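Local coordinates for protein putative transcription regulator (Lactobacillus plantarum WCFS1, PDB 3COL) that probably binds DNA as a TetR-family transcription regulator, through an N-terminal helix-turn-helix domain, at the interface of chains A and B. Numbering follows the deposited sequence. Chains: chain A/B, Putative transcription regulator.

The interface of chains A and B. Residues chain A 149-151, 154; chain B 175, 180, 184-185.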
loop_
_atom_site.group_PDB
_atom_site.type_symbol
_atom_site.label_atom_id
_atom_site.label_comp_id
_atom_site.label_asym_id
_atom_site.label_seq_id
_atom_site.Cartn_x
_atom_site.Cartn_y
_atom_site.Cartn_z
ATOM N N GLN A 149 -15.654 -6.808 -13.571
ATOM C CA GLN A 149 -16.635 -7.081 -12.502
ATOM C C GLN A 149 -15.893 -7.481 -11.242
ATOM O O GLN A 149 -15.915 -8.639 -10.841
ATOM C CB GLN A 149 -17.622 -8.213 -12.902
ATOM C CG GLN A 149 -18.352 -7.959 -14.201
ATOM C CD GLN A 149 -19.226 -6.724 -14.135
ATOM O OE1 GLN A 149 -19.144 -5.855 -15.008
ATOM N NE2 GLN A 149 -20.043 -6.618 -13.068
ATOM N N LEU A 150 -15.168 -6.537 -10.648
ATOM C CA LEU A 150 -14.434 -6.784 -9.440
ATOM C C LEU A 150 -14.796 -5.676 -8.469
ATOM O O LEU A 150 -15.303 -4.625 -8.884
ATOM C CB LEU A 150 -12.916 -6.749 -9.717
ATOM C CG LEU A 150 -12.318 -7.947 -10.491
ATOM C CD1 LEU A 150 -10.874 -7.671 -10.868
ATOM C CD2 LEU A 150 -12.439 -9.246 -9.673
ATOM N N PRO A 151 -14.497 -5.890 -7.178
ATOM C CA PRO A 151 -14.873 -4.903 -6.184
ATOM C C PRO A 151 -14.255 -3.548 -6.450
ATOM O O PRO A 151 -13.115 -3.420 -6.952
ATOM C CB PRO A 151 -14.348 -5.477 -4.859
ATOM C CG PRO A 151 -14.117 -6.928 -5.118
ATOM C CD PRO A 151 -13.801 -7.055 -6.576
ATOM N N LEU A 154 -10.788 -3.032 -5.232
ATOM C CA LEU A 154 -9.683 -3.552 -6.049
ATOM C C LEU A 154 -9.238 -2.593 -7.157
ATOM O O LEU A 154 -8.044 -2.440 -7.418
ATOM C CB LEU A 154 -10.000 -4.918 -6.668
ATOM C CG LEU A 154 -10.105 -6.196 -5.824
ATOM C CD1 LEU A 154 -9.564 -7.447 -6.572
ATOM C CD2 LEU A 154 -9.445 -6.072 -4.564
ATOM N N TYR B 175 -17.001 -9.666 1.396
ATOM C CA TYR B 175 -17.623 -10.715 0.591
ATOM C C TYR B 175 -17.021 -12.052 1.019
ATOM O O TYR B 175 -16.005 -12.082 1.717
ATOM C CB TYR B 175 -17.426 -10.483 -0.915
ATOM C CG TYR B 175 -16.006 -10.053 -1.334
ATOM C CD1 TYR B 175 -15.720 -8.725 -1.625
ATOM C CD2 TYR B 175 -14.959 -10.988 -1.400
ATOM C CE1 TYR B 175 -14.430 -8.340 -1.992
ATOM C CE2 TYR B 175 -13.677 -10.630 -1.796
ATOM C CZ TYR B 175 -13.420 -9.306 -2.097
ATOM O OH TYR B 175 -12.139 -8.933 -2.488
ATOM N N TYR B 180 -14.876 -14.755 -5.426
ATOM C CA TYR B 180 -13.978 -14.694 -6.574
ATOM C C TYR B 180 -13.014 -15.875 -6.569
ATOM O O TYR B 180 -12.727 -16.464 -5.495
ATOM C CB TYR B 180 -13.217 -13.363 -6.575
ATOM C CG TYR B 180 -14.158 -12.170 -6.607
ATOM C CD1 TYR B 180 -14.736 -11.753 -7.799
ATOM C CD2 TYR B 180 -14.497 -11.483 -5.421
ATOM C CE1 TYR B 180 -15.632 -10.666 -7.831
ATOM C CE2 TYR B 180 -15.382 -10.422 -5.431
ATOM C CZ TYR B 180 -15.935 -10.009 -6.646
ATOM O OH TYR B 180 -16.799 -8.950 -6.665
ATOM N N ASP B 184 -10.197 -14.876 -11.418
ATOM C CA ASP B 184 -10.792 -13.521 -11.470
ATOM C C ASP B 184 -9.779 -12.432 -11.060
ATOM O O ASP B 184 -9.685 -11.352 -11.681
ATOM C CB ASP B 184 -12.018 -13.428 -10.559
ATOM C CG ASP B 184 -13.170 -14.309 -11.017
ATOM O OD1 ASP B 184 -13.387 -14.435 -12.236
ATOM O OD2 ASP B 184 -13.892 -14.849 -10.147
ATOM N N ILE B 185 -9.065 -12.702 -9.981
ATOM C CA ILE B 185 -8.124 -11.735 -9.429
ATOM C C ILE B 185 -6.863 -11.681 -10.323
ATOM O O ILE B 185 -6.350 -10.604 -10.614
ATOM C CB ILE B 185 -7.731 -12.112 -7.974
ATOM C CG1 ILE B 185 -8.980 -12.297 -7.100
ATOM C CG2 ILE B 185 -6.706 -11.075 -7.347
ATOM C CD1 ILE B 185 -9.894 -11.084 -7.014
#
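The loop A:Gln149–A:Pro151 and the start of helix 152–171 of chain A meet the loop carrying B:Tyr175 and B:Tyr180 and the first turn of helix 182–193 of chain B. A:Pro151 packs against both tyrosines. Its CG lies 3.4 Å from CE1 of B:Tyr175, the two side chains crossing at about a right angle. Its CD comes within 3.6 Å of CZ of B:Tyr180; these side chains come from opposite directions, the proline lying over the hydroxyl end of one ring face. Within chain B the tyrosines form a T: CE2 of B:Tyr180 stands 3.9 Å above the plane of the B:Tyr175 ring, over its centre. With CG between the backbone N and carbonyl carbon (chi1 44°), B:Tyr175 turns this same face towards CG of A:Pro151, beyond its CE1 rim. Over the same face of B:Tyr180 as the proline, but towards its CD1/CE1 side, lies CD2 of A:Leu150, 3.9 Å from CD1 of B:Tyr180. Beyond that rim, the backbone O of A:Gln149 is 3.6 Å from CE1 of B:Tyr180. Replacing B:Tyr180 by an alanine is likely to leave A:Pro151 and A:Leu150 without the ring face they share, and B:Tyr175 without the edge packed on it. Where the two helices begin, CD1 of A:Leu154 and CD1 of B:Ile185 meet at 3.7 Å, extending the apolar patch. The site belongs to a two-fold symmetric interface, probably the dimer contact typical of TetR regulators, and lies among the C-terminal helices, away from the N-terminal DNA-binding domains.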